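Local coordinates for protein inositol dehydrogenase (Lactobacillus casei, PDB 4MKX) that probably oxidises scyllo-inositol in an NAD-dependent reaction, as a dehydrogenase of the Gfo/Idh/MocA family, at residues M239-E242 and D243-A247; A340-E343 and A344-N348. All blocks are in the same frame, centred on the assembly; numbering follows the deposited sequence.

Followed from the N terminus, the chain reaches contact 1 (239-247) first and contact 2 (340-348) later; the two are in series and neither crosses the other. Contact 1 closes the turn of the hairpin made by strands 234-241 and 246-252, inside the mixed sheet of the C-terminal domain. Contact 2 closes no loop beyond the last turns of helix 328-347, which packs against strand 211-219 of that sheet. Their centres are about 17 Å apart, yet they meet where Met239 SD packs 4.2 Å from Leu341 CD2. Between subunits they pair again, Gln240 of one copy with Asn348 of another, so hairpin and helix end jointly tie sheet, helix and assembly together.

Contact 1 (M239-E242 and D243-A247); sequences MQLE and DKTMA
The carboxamide of Gln240 has the Lys244 chain over one face, CD standing 3.6 Å from NE2. CG of Gln240 is anti to the backbone N (chi1 -172°), which carries the amide out alongside the lysine, both side chains pointing the same way. NE2 also gives a hydrogen to a water 3.0 Å away, which in turn donates to Lys244 O, while OE1 is taken by Asn348 of the second subunit. The other flat group, the Asp243 carboxylate, is met on the syn side of OD1 by Thr245 OG1 at 2.7 Å; its OD2 forms salt bridges with Lys209 and with Arg221 of the second subunit. Chi1 of 65° places CG between the backbone N and carbonyl carbon, turning the acid toward the threonine.

The backbone is a worked example of a 3:5 hairpin, a type I turn from Leu241 to Lys244 followed by a G1-type bulge. Leu241 is held from both ends: its N reaches Thr245 O in a short, nearly straight bond (2.7 Å, 169°), and its O accepts Lys244 N from above the carbonyl plane and a water besides. Lys244 takes the positive phi of the bulge. Further along, Met239 and Ala247 form a hydrogen-bonded antiparallel pair.

On the face that carries these two residues, Met239 CE lies 3.6 Å from Ala247 CB and Leu241 CD1 4.0 Å from it. CD2 of Leu241 rests against the methyl of Thr245.

Met239, Leu241 and Ala247 thus pack on Ile203 of helix 197-207 in their own chain, while the face carrying Gln240 and Met246 turns to the second subunit, Met246 on its Ile217 and the amide bonded to its Asn348. At the turn, cationic partners from both chains probably stabilise the ionised Asp243, and Thr245 helps to fix its orientation.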
loop_
_atom_site.group_PDB
_atom_site.type_symbol
_atom_site.label_atom_id
_atom_site.label_comp_id
_atom_site.label_asym_id
_atom_site.label_seq_id
_atom_site.Cartn_x
_atom_site.Cartn_y
_atom_site.Cartn_z
ATOM N N MET A 239 -9.589 -8.105 26.439
ATOM C CA MET A 239 -8.820 -8.312 27.659
ATOM C C MET A 239 -8.503 -6.975 28.287
ATOM O O MET A 239 -8.174 -6.005 27.604
ATOM C CB MET A 239 -7.524 -9.062 27.337
ATOM C CG MET A 239 -7.761 -10.331 26.564
ATOM S SD MET A 239 -6.303 -11.379 26.494
ATOM C CE MET A 239 -5.193 -10.280 25.647
ATOM N N GLN A 240 -8.594 -6.924 29.610
ATOM C CA GLN A 240 -8.233 -5.730 30.325
ATOM C C GLN A 240 -6.984 -6.100 31.097
ATOM O O GLN A 240 -6.971 -7.105 31.812
ATOM C CB GLN A 240 -9.342 -5.382 31.304
ATOM C CG GLN A 240 -9.179 -4.054 31.994
ATOM C CD GLN A 240 -10.479 -3.650 32.682
ATOM O OE1 GLN A 240 -11.055 -4.433 33.440
ATOM N NE2 GLN A 240 -10.955 -2.452 32.395
ATOM N N LEU A 241 -5.935 -5.306 30.931
ATOM C CA LEU A 241 -4.671 -5.602 31.609
ATOM C C LEU A 241 -4.659 -4.900 32.968
ATOM O O LEU A 241 -5.577 -4.141 33.282
ATOM C CB LEU A 241 -3.490 -5.167 30.751
ATOM C CG LEU A 241 -3.020 -6.110 29.634
ATOM C CD1 LEU A 241 -4.123 -6.515 28.658
ATOM C CD2 LEU A 241 -1.856 -5.473 28.887
ATOM N N GLU A 242 -3.622 -5.147 33.767
ATOM C CA GLU A 242 -3.580 -4.657 35.150
ATOM C C GLU A 242 -3.697 -3.139 35.324
ATOM O O GLU A 242 -4.196 -2.672 36.353
ATOM C CB GLU A 242 -2.309 -5.157 35.845
ATOM C CG GLU A 242 -1.067 -4.398 35.430
ATOM C CD GLU A 242 0.201 -5.039 35.937
ATOM O OE1 GLU A 242 0.168 -5.657 37.027
ATOM O OE2 GLU A 242 1.227 -4.932 35.231
ATOM N N ASP A 243 -3.240 -2.367 34.340
ATOM C CA ASP A 243 -3.285 -0.912 34.431
ATOM C C ASP A 243 -4.405 -0.334 33.571
ATOM O O ASP A 243 -4.389 0.848 33.234
ATOM C CB ASP A 243 -1.958 -0.308 33.991
ATOM C CG ASP A 243 -1.667 -0.571 32.535
ATOM O OD1 ASP A 243 -1.948 -1.709 32.089
ATOM O OD2 ASP A 243 -1.174 0.352 31.849
ATOM N N LYS A 244 -5.369 -1.194 33.247
ATOM C CA LYS A 244 -6.539 -0.852 32.437
ATOM C C LYS A 244 -6.194 -0.720 30.951
ATOM O O LYS A 244 -6.964 -0.138 30.191
ATOM C CB LYS A 244 -7.246 0.404 32.953
ATOM C CG LYS A 244 -7.650 0.331 34.424
ATOM C CD LYS A 244 -8.796 -0.632 34.630
ATOM C CE LYS A 244 -9.380 -0.519 36.036
ATOM N NZ LYS A 244 -8.652 -1.378 37.003
ATOM N N THR A 245 -5.040 -1.273 30.563
ATOM C CA THR A 245 -4.649 -1.356 29.149
ATOM C C THR A 245 -5.584 -2.314 28.465
ATOM O O THR A 245 -6.021 -3.300 29.065
ATOM C CB THR A 245 -3.215 -1.912 28.975
ATOM O OG1 THR A 245 -2.285 -0.985 29.525
ATOM C CG2 THR A 245 -2.875 -2.134 27.495
ATOM N N MET A 246 -5.866 -2.062 27.194
ATOM C CA MET A 246 -6.826 -2.896 26.510
ATOM C C MET A 246 -6.117 -3.773 25.506
ATOM O O MET A 246 -5.132 -3.364 24.915
ATOM C CB MET A 246 -7.849 -2.010 25.813
ATOM C CG MET A 246 -8.577 -1.119 26.790
ATOM S SD MET A 246 -9.656 0.061 25.986
ATOM C CE MET A 246 -8.497 1.252 25.379
ATOM N N ALA A 247 -6.634 -4.976 25.317
ATOM C CA ALA A 247 -6.118 -5.836 24.257
ATOM C C ALA A 247 -7.255 -6.572 23.585
ATOM O O ALA A 247 -8.249 -6.922 24.207
ATOM C CB ALA A 247 -5.083 -6.823 24.790
HETATM O O HOH W 1 -9.583 -0.736 30.419
HETATM O O HOH W 2 -7.424 -4.268 35.583
#

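Contact 2 (A340-E343 and A344-N348); sequences ALQE and AFEKN
Regular i to i+4 bonds run from Ala344 N to Ala340 O (2.9 Å) through to Lys347 N and Glu343 O (3.0 Å), and a Schellman motif then ends the helix at Asn348, whose phi is positive (48°).

One turn apart, Glu343 and Lys347 lie side by side and point the same way. The glutamate is extended, with CG anti to the backbone N (chi1 -171°), and brings OE2 to 3.3 Å from Lys347 NZ, a salt bridge whose hydrogen bond is weak. The lysine approaches along its length before bending at chi4: CE is 3.5 Å from the same oxygen, and CG is likewise 3.5 Å from Glu343 O.

Beside them, the methylenes of Glu346 pass over the backbone of the preceding turn, CG coming to 3.5 Å from Gln342 O. The end of Gln342 comes near the Phe345 ring, NE2 lying oblique to it, 4.3 Å from CD2, while OE1 accepts a weak hydrogen bond from Phe192 N. The ring also packs on Leu232. Toward the sheet the side chains are apolar: Ala340, Leu341 and Ala344 lie against Val214 of strand 211-219, and Ala344 also meets Val351, which Glu343 touches too.

Beyond the last turn, Asn348 bonds through OD1 to Trp215 NE1 and through ND2 to Gln240 of the second subunit.

This is the pattern of an amphipathic terminal helix. Its apolar side is buried on the sheet, and the Glu343-Lys347 ion pair, with its long hydrogen bond, probably adds modestly to helix stability, with Lys347 near the C-terminal end, where a positive charge should suit the helix dipole.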
loop_
_atom_site.group_PDB
_atom_site.type_symbol
_atom_site.label_atom_id
_atom_site.label_comp_id
_atom_site.label_asym_id
_atom_site.label_seq_id
_atom_site.Cartn_x
_atom_site.Cartn_y
_atom_site.Cartn_z
ATOM N N ALA A 340 -7.541 -19.121 30.710
ATOM C CA ALA A 340 -8.560 -18.158 31.100
ATOM C C ALA A 340 -9.455 -17.805 29.923
ATOM O O ALA A 340 -10.666 -17.658 30.093
ATOM C CB ALA A 340 -7.922 -16.912 31.676
ATOM N N LEU A 341 -8.860 -17.660 28.740
ATOM C CA LEU A 341 -9.638 -17.380 27.534
ATOM C C LEU A 341 -10.551 -18.551 27.207
ATOM O O LEU A 341 -11.699 -18.363 26.830
ATOM C CB LEU A 341 -8.711 -17.095 26.344
ATOM C CG LEU A 341 -7.950 -15.777 26.382
ATOM C CD1 LEU A 341 -6.848 -15.788 25.321
ATOM C CD2 LEU A 341 -8.891 -14.613 26.132
ATOM N N GLN A 342 -10.050 -19.770 27.370
ATOM C CA GLN A 342 -10.854 -20.952 27.110
ATOM C C GLN A 342 -12.016 -21.053 28.095
ATOM O O GLN A 342 -13.130 -21.444 27.726
ATOM C CB GLN A 342 -9.999 -22.207 27.232
ATOM C CG GLN A 342 -10.382 -23.271 26.250
ATOM C CD GLN A 342 -10.149 -22.824 24.823
ATOM O OE1 GLN A 342 -9.030 -22.457 24.447
ATOM N NE2 GLN A 342 -11.208 -22.837 24.021
ATOM N N GLU A 343 -11.748 -20.714 29.352
ATOM C CA GLU A 343 -12.778 -20.804 30.380
ATOM C C GLU A 343 -13.847 -19.745 30.145
ATOM O O GLU A 343 -15.038 -20.014 30.289
ATOM C CB GLU A 343 -12.175 -20.636 31.773
ATOM C CG GLU A 343 -13.171 -20.944 32.887
ATOM C CD GLU A 343 -12.619 -20.651 34.262
ATOM O OE1 GLU A 343 -11.380 -20.517 34.394
ATOM O OE2 GLU A 343 -13.431 -20.550 35.210
ATOM N N ALA A 344 -13.413 -18.541 29.783
ATOM C CA ALA A 344 -14.340 -17.460 29.468
ATOM C C ALA A 344 -15.238 -17.837 28.301
ATOM O O ALA A 344 -16.422 -17.516 28.291
ATOM C CB ALA A 344 -13.580 -16.178 29.173
ATOM N N PHE A 345 -14.672 -18.510 27.309
ATOM C CA PHE A 345 -15.466 -18.964 26.183
ATOM C C PHE A 345 -16.519 -20.018 26.566
ATOM O O PHE A 345 -17.667 -19.937 26.134
ATOM C CB PHE A 345 -14.578 -19.503 25.065
ATOM C CG PHE A 345 -15.345 -20.250 24.036
ATOM C CD1 PHE A 345 -16.146 -19.568 23.133
ATOM C CD2 PHE A 345 -15.310 -21.634 23.994
ATOM C CE1 PHE A 345 -16.888 -20.253 22.196
ATOM C CE2 PHE A 345 -16.050 -22.327 23.055
ATOM C CZ PHE A 345 -16.839 -21.633 22.156
ATOM N N GLU A 346 -16.136 -21.003 27.369
ATOM C CA GLU A 346 -17.081 -22.057 27.740
ATOM C C GLU A 346 -18.183 -21.543 28.663
ATOM O O GLU A 346 -19.330 -21.965 28.556
ATOM C CB GLU A 346 -16.348 -23.249 28.374
ATOM C CG GLU A 346 -15.447 -23.984 27.400
ATOM C CD GLU A 346 -14.614 -25.060 28.067
ATOM O OE1 GLU A 346 -14.714 -25.209 29.305
ATOM O OE2 GLU A 346 -13.857 -25.750 27.350
ATOM N N LYS A 347 -17.840 -20.619 29.551
ATOM C CA LYS A 347 -18.819 -20.051 30.474
ATOM C C LYS A 347 -19.604 -18.917 29.836
ATOM O O LYS A 347 -20.673 -18.547 30.326
ATOM C CB LYS A 347 -18.122 -19.514 31.726
ATOM C CG LYS A 347 -17.537 -20.595 32.631
ATOM C CD LYS A 347 -16.930 -19.988 33.892
ATOM C CE LYS A 347 -16.932 -20.995 35.031
ATOM N NZ LYS A 347 -16.245 -22.263 34.644
ATOM N N ASN A 348 -19.075 -18.378 28.737
ATOM C CA ASN A 348 -19.558 -17.114 28.165
ATOM C C ASN A 348 -19.701 -16.032 29.244
ATOM O O ASN A 348 -20.777 -15.443 29.422
ATOM C CB ASN A 348 -20.862 -17.304 27.366
ATOM C CG ASN A 348 -21.123 -16.161 26.380
ATOM O OD1 ASN A 348 -20.419 -15.152 26.384
ATOM N ND2 ASN A 348 -22.145 -16.311 25.547
#